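Local coordinates for toxin-like protein (Paenibacillus larvae subsp. larvae BRL-230010, PDB 5DZQ) that probably transfers ADP-ribose from NAD+ to a target protein, as a C3-like mono-ADP-ribosyltransferase toxin, at residues 153-158 / 204-209; 126-131 / 192-197. All blocks are in the same frame, centred on the assembly; numbering follows the deposited sequence.

Contact 1. Residues 153-158 / 204-209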
loop_
_atom_site.group_PDB
_atom_site.type_symbol
_atom_site.label_atom_id
_atom_site.label_comp_id
_atom_site.label_asym_id
_atom_site.label_seq_id
_atom_site.Cartn_x
_atom_site.Cartn_y
_atom_site.Cartn_z
ATOM N N PRO B 153 3.337 -11.404 -6.554
ATOM C CA PRO B 153 3.818 -12.791 -6.627
ATOM C C PRO B 153 3.026 -13.783 -5.767
ATOM O O PRO B 153 2.986 -14.970 -6.086
ATOM C CB PRO B 153 5.278 -12.691 -6.145
ATOM C CG PRO B 153 5.410 -11.340 -5.490
ATOM C CD PRO B 153 4.407 -10.462 -6.165
ATOM N N VAL B 154 2.407 -13.314 -4.697
ATOM C CA VAL B 154 1.645 -14.210 -3.841
ATOM C C VAL B 154 0.162 -13.877 -3.900
ATOM O O VAL B 154 -0.223 -12.712 -3.879
ATOM C CB VAL B 154 2.131 -14.137 -2.385
ATOM C CG1 VAL B 154 1.395 -15.172 -1.531
ATOM C CG2 VAL B 154 3.631 -14.380 -2.340
ATOM N N LEU B 155 -0.665 -14.909 -4.008
ATOM C CA LEU B 155 -2.105 -14.730 -3.995
ATOM C C LEU B 155 -2.691 -15.647 -2.935
ATOM O O LEU B 155 -2.488 -16.863 -2.969
ATOM C CB LEU B 155 -2.701 -15.032 -5.381
ATOM C CG LEU B 155 -4.166 -14.727 -5.734
ATOM C CD1 LEU B 155 -5.154 -15.643 -5.070
ATOM C CD2 LEU B 155 -4.541 -13.276 -5.449
ATOM N N THR B 156 -3.434 -15.064 -2.004
ATOM C CA THR B 156 -4.118 -15.831 -0.969
ATOM C C THR B 156 -5.620 -15.742 -1.173
ATOM O O THR B 156 -6.151 -14.651 -1.277
ATOM C CB THR B 156 -3.772 -15.307 0.446
ATOM O OG1 THR B 156 -2.351 -15.324 0.626
ATOM C CG2 THR B 156 -4.428 -16.169 1.512
ATOM N N THR B 157 -6.311 -16.874 -1.256
ATOM C CA THR B 157 -7.770 -16.831 -1.189
ATOM C C THR B 157 -8.198 -17.354 0.174
ATOM O O THR B 157 -7.588 -18.282 0.701
ATOM C CB THR B 157 -8.450 -17.657 -2.305
ATOM O OG1 THR B 157 -7.854 -18.954 -2.379
ATOM C CG2 THR B 157 -8.312 -16.961 -3.649
ATOM N N LEU B 158 -9.230 -16.741 0.747
ATOM C CA LEU B 158 -9.698 -17.098 2.079
ATOM C C LEU B 158 -11.184 -17.380 2.069
ATOM O O LEU B 158 -11.971 -16.593 1.539
ATOM C CB LEU B 158 -9.415 -15.980 3.092
ATOM C CG LEU B 158 -7.969 -15.537 3.301
ATOM C CD1 LEU B 158 -7.824 -14.031 3.138
ATOM C CD2 LEU B 158 -7.481 -15.971 4.669
ATOM N N THR B 204 3.044 -17.753 -9.811
ATOM C CA THR B 204 2.372 -17.190 -8.650
ATOM C C THR B 204 2.342 -18.201 -7.504
ATOM O O THR B 204 2.011 -19.371 -7.703
ATOM C CB THR B 204 0.909 -16.759 -9.004
ATOM O OG1 THR B 204 0.923 -15.821 -10.091
ATOM C CG2 THR B 204 0.211 -16.138 -7.794
ATOM N N ILE B 205 2.693 -17.756 -6.305
ATOM C CA ILE B 205 2.572 -18.621 -5.150
ATOM C C ILE B 205 1.152 -18.488 -4.655
ATOM O O ILE B 205 0.716 -17.392 -4.301
ATOM C CB ILE B 205 3.587 -18.258 -4.050
ATOM C CG1 ILE B 205 4.998 -18.631 -4.514
ATOM C CG2 ILE B 205 3.250 -18.971 -2.754
ATOM C CD1 ILE B 205 6.109 -18.001 -3.689
ATOM N N LYS B 206 0.421 -19.599 -4.674
ATOM C CA LYS B 206 -0.997 -19.610 -4.334
ATOM C C LYS B 206 -1.198 -20.186 -2.941
ATOM O O LYS B 206 -0.699 -21.264 -2.630
ATOM C CB LYS B 206 -1.793 -20.416 -5.374
ATOM C CG LYS B 206 -3.305 -20.557 -5.096
ATOM C CD LYS B 206 -3.988 -19.198 -4.963
ATOM C CE LYS B 206 -5.309 -19.143 -5.711
ATOM N NZ LYS B 206 -6.357 -20.046 -5.180
ATOM N N ILE B 207 -1.907 -19.446 -2.095
ATOM C CA ILE B 207 -2.250 -19.913 -0.759
ATOM C C ILE B 207 -3.762 -19.993 -0.625
ATOM O O ILE B 207 -4.457 -19.016 -0.861
ATOM C CB ILE B 207 -1.681 -18.985 0.349
ATOM C CG1 ILE B 207 -0.155 -18.925 0.245
ATOM C CG2 ILE B 207 -2.129 -19.486 1.740
ATOM C CD1 ILE B 207 0.490 -17.827 1.081
ATOM N N GLU B 208 -4.273 -21.161 -0.258
ATOM C CA GLU B 208 -5.701 -21.312 -0.017
ATOM C C GLU B 208 -5.934 -21.559 1.474
ATOM O O GLU B 208 -5.361 -22.485 2.054
ATOM C CB GLU B 208 -6.273 -22.445 -0.880
ATOM C CG GLU B 208 -6.000 -22.200 -2.364
ATOM C CD GLU B 208 -6.670 -23.214 -3.272
ATOM O OE1 GLU B 208 -7.035 -24.301 -2.784
ATOM O OE2 GLU B 208 -6.826 -22.912 -4.475
ATOM N N ALA B 209 -6.761 -20.720 2.098
ATOM C CA ALA B 209 -6.905 -20.752 3.551
ATOM C C ALA B 209 -8.352 -20.595 4.003
ATOM O O ALA B 209 -9.199 -20.079 3.268
ATOM C CB ALA B 209 -6.043 -19.668 4.189
#
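Leu155 and Lys206 are neighbours on one face of a parallel strand pair and project in the same direction, with Leu155 CD1 3.6 Å from Lys206 CE. The lysine starts out with CG anti to its backbone N (chi1 177°) and then bends at each later torsion. Its aliphatic part runs alongside the leucine tip, while Lys206 NZ swings over to Thr157 OG1 in a weak 3.4 Å hydrogen bond. Lys206 NZ also forms a salt bridge with Glu208 OE2 at 3.0 Å, on the anti lone pair of that oxygen. OE2 is gripped twice, by Lys206 of its own strand and by Tyr195 OH of the adjacent strand 187-198.

The other face is mostly apolar. Ile207 crosses Val154 at an angle, Ile207 CD1 lying 3.8 Å from Val154 CG1, and the threonine hydroxyl lies beside the isoleucine branch point, Thr156 OG1 3.7 Å from Ile207 CB. Further along, Leu158 CD2 meets Ala209 CB at 4.0 Å.

Between the faces, five backbone bonds join the strands in parallel register, from Ile205 N to Pro153 O at 2.8 Å through to Ala209 N on Thr157 O. This parallel pair, flanked by antiparallel neighbours, forms the inner part of the mixed sheet in this ADP-ribosyltransferase's alpha/beta fold: 91-97 lies beside 154-160, where Tyr94 packs on Leu155 and Thr157, and 187-198 beside 203-211.

Contact 2. Residues 126-131 / 192-197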
loop_
_atom_site.group_PDB
_atom_site.type_symbol
_atom_site.label_atom_id
_atom_site.label_comp_id
_atom_site.label_asym_id
_atom_site.label_seq_id
_atom_site.Cartn_x
_atom_site.Cartn_y
_atom_site.Cartn_z
ATOM N N ASP B 126 6.022 -27.152 3.498
ATOM C CA ASP B 126 6.069 -27.991 4.698
ATOM C C ASP B 126 5.956 -27.149 5.960
ATOM O O ASP B 126 5.297 -27.531 6.927
ATOM C CB ASP B 126 7.359 -28.810 4.737
ATOM C CG ASP B 126 7.312 -30.010 3.813
ATOM O OD1 ASP B 126 6.206 -30.554 3.607
ATOM O OD2 ASP B 126 8.377 -30.409 3.296
ATOM N N GLU B 127 6.596 -25.990 5.934
ATOM C CA GLU B 127 6.561 -25.079 7.059
ATOM C C GLU B 127 5.168 -24.479 7.238
ATOM O O GLU B 127 4.757 -24.189 8.354
ATOM C CB GLU B 127 7.606 -23.977 6.866
ATOM C CG GLU B 127 7.853 -23.103 8.083
ATOM C CD GLU B 127 9.260 -22.523 8.104
ATOM O OE1 GLU B 127 10.218 -23.270 7.800
ATOM O OE2 GLU B 127 9.406 -21.321 8.422
ATOM N N TYR B 128 4.432 -24.321 6.140
ATOM C CA TYR B 128 3.181 -23.554 6.152
ATOM C C TYR B 128 1.893 -24.382 6.062
ATOM O O TYR B 128 0.941 -24.137 6.804
ATOM C CB TYR B 128 3.189 -22.545 4.998
ATOM C CG TYR B 128 3.606 -21.143 5.385
ATOM C CD1 TYR B 128 4.639 -20.924 6.288
ATOM C CD2 TYR B 128 2.975 -20.037 4.827
ATOM C CE1 TYR B 128 5.020 -19.636 6.634
ATOM C CE2 TYR B 128 3.351 -18.749 5.164
ATOM C CZ TYR B 128 4.372 -18.553 6.068
ATOM O OH TYR B 128 4.743 -17.267 6.399
ATOM N N GLN B 129 1.855 -25.344 5.145
ATOM C CA GLN B 129 0.602 -26.028 4.824
ATOM C C GLN B 129 0.073 -26.886 5.975
ATOM O O GLN B 129 0.820 -27.627 6.610
ATOM C CB GLN B 129 0.774 -26.892 3.570
ATOM C CG GLN B 129 -0.537 -27.429 3.016
ATOM C CD GLN B 129 -0.369 -28.159 1.700
ATOM O OE1 GLN B 129 -0.023 -27.557 0.682
ATOM N NE2 GLN B 129 -0.623 -29.462 1.712
ATOM N N GLY B 130 -1.224 -26.771 6.232
ATOM C CA GLY B 130 -1.882 -27.562 7.256
ATOM C C GLY B 130 -1.902 -26.871 8.604
ATOM O O GLY B 130 -2.548 -27.337 9.543
ATOM N N LYS B 131 -1.201 -25.747 8.694
ATOM C CA LYS B 131 -1.014 -25.065 9.969
ATOM C C LYS B 131 -1.868 -23.803 10.079
ATOM O O LYS B 131 -2.310 -23.245 9.071
ATOM C CB LYS B 131 0.469 -24.740 10.168
ATOM C CG LYS B 131 1.321 -25.999 10.362
ATOM C CD LYS B 131 2.793 -25.767 10.078
ATOM C CE LYS B 131 3.583 -25.461 11.347
ATOM N NZ LYS B 131 5.020 -25.144 11.072
ATOM N N ASP B 192 -4.937 -24.342 3.974
ATOM C CA ASP B 192 -5.473 -25.625 3.524
ATOM C C ASP B 192 -4.593 -26.231 2.440
ATOM O O ASP B 192 -4.361 -27.435 2.414
ATOM C CB ASP B 192 -6.904 -25.464 2.989
ATOM C CG ASP B 192 -7.904 -25.046 4.067
ATOM O OD1 ASP B 192 -7.954 -25.683 5.140
ATOM O OD2 ASP B 192 -8.663 -24.082 3.825
ATOM N N LYS B 193 -4.105 -25.386 1.542
ATOM C CA LYS B 193 -3.330 -25.860 0.404
ATOM C C LYS B 193 -2.385 -24.772 -0.061
ATOM O O LYS B 193 -2.669 -23.586 0.083
ATOM C CB LYS B 193 -4.262 -26.284 -0.732
ATOM C CG LYS B 193 -3.658 -27.249 -1.735
ATOM C CD LYS B 193 -4.713 -27.693 -2.736
ATOM C CE LYS B 193 -4.228 -28.837 -3.616
ATOM N NZ LYS B 193 -5.304 -29.307 -4.547
ATOM N N MET B 194 -1.256 -25.172 -0.621
ATOM C CA MET B 194 -0.269 -24.212 -1.088
ATOM C C MET B 194 0.406 -24.746 -2.344
ATOM O O MET B 194 0.891 -25.877 -2.348
ATOM C CB MET B 194 0.753 -23.948 0.023
ATOM C CG MET B 194 1.527 -22.677 -0.107
ATOM S SD MET B 194 2.367 -22.294 1.454
ATOM C CE MET B 194 3.440 -20.976 0.908
ATOM N N TYR B 195 0.422 -23.961 -3.419
ATOM C CA TYR B 195 1.031 -24.436 -4.660
ATOM C C TYR B 195 1.439 -23.315 -5.587
ATOM O O TYR B 195 1.091 -22.151 -5.381
ATOM C CB TYR B 195 0.085 -25.394 -5.416
ATOM C CG TYR B 195 -1.304 -24.838 -5.696
ATOM C CD1 TYR B 195 -2.313 -24.943 -4.742
ATOM C CD2 TYR B 195 -1.611 -24.236 -6.907
ATOM C CE1 TYR B 195 -3.582 -24.457 -4.986
ATOM C CE2 TYR B 195 -2.886 -23.739 -7.164
ATOM C CZ TYR B 195 -3.865 -23.859 -6.196
ATOM O OH TYR B 195 -5.126 -23.368 -6.422
ATOM N N ILE B 196 2.190 -23.689 -6.614
ATOM C CA ILE B 196 2.669 -22.755 -7.613
ATOM C C ILE B 196 1.770 -22.755 -8.838
ATOM O O ILE B 196 1.557 -23.791 -9.456
ATOM C CB ILE B 196 4.098 -23.109 -8.058
ATOM C CG1 ILE B 196 5.051 -23.111 -6.858
ATOM C CG2 ILE B 196 4.569 -22.158 -9.159
ATOM C CD1 ILE B 196 6.355 -23.836 -7.137
ATOM N N ILE B 197 1.259 -21.590 -9.202
ATOM C CA ILE B 197 0.506 -21.461 -10.439
ATOM C C ILE B 197 1.447 -20.991 -11.544
ATOM O O ILE B 197 2.072 -19.930 -11.442
ATOM C CB ILE B 197 -0.669 -20.480 -10.298
ATOM C CG1 ILE B 197 -1.608 -20.938 -9.183
ATOM C CG2 ILE B 197 -1.443 -20.377 -11.594
ATOM C CD1 ILE B 197 -2.766 -19.983 -8.942
#
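Gln129, with CG anti to the backbone N (chi1 -169°) and the chain extended at chi2, brings its amide to the backbone of Met194. The methionine, likewise anti at its first torsion and extended beyond, sends its sulfur to Tyr128.

The glutamine accepts a weak hydrogen bond, Met194 N to Gln129 OE1 at 3.0 Å, and the angle of 129° at the hydrogen marks it as strongly bent. The glutamine chain comes in across the strand: Gln129 CG lies 3.9 Å from Asp192 O, CD comes near Lys193 CA, and OE1 stops at Met194 N.

Met194 SD touches the root of the tyrosine, 3.6 Å from Tyr128 CB, and sits 5.2 Å from the centroid of the Tyr128 ring, 66° off the ring normal. Met194 CE is 4.1 Å from Tyr128 CD2, so the thioether meets the near end of the ring obliquely. Leu124 and Arg125 of helix 118-128 also touch Met194, placing this buried methionine against the helix.

Gln129 leaves helical geometry within a type II turn spanning Tyr128 to Lys131, with Gly130 in third place. Lys131 NZ returns to Glu127 O at 2.9 Å. On the strand's other side, Asp192 and Lys193 are both set opposite Glu208 of neighbouring strand 203-211, a classic beta bulge. A Met-aromatic contact thus joins the C-terminal end of a helix to a bulged strand in this alpha/beta ADP-ribosyltransferase fold.

How the contacts relate
From the N terminus, the chain first passes 126-131, where helix 118-128 ends and turns into strand 132-135, an outer strand of the mixed sheet. It then lays down 153-158, returns along 192-197 and finishes with 204-209. Contact 2 closes a loop of 60 residues between its segments and contact 1 one of 45; because the segments alternate, the two loops cross rather than nest. Their second segments lie on consecutive, neighbouring antiparallel strands, 187-198 and 203-211, and their centres are about 9 Å apart. Contact 1 therefore ties the middle of the sheet together, while contact 2 fixes the C-terminal end of helix 118-128 to the same sheet.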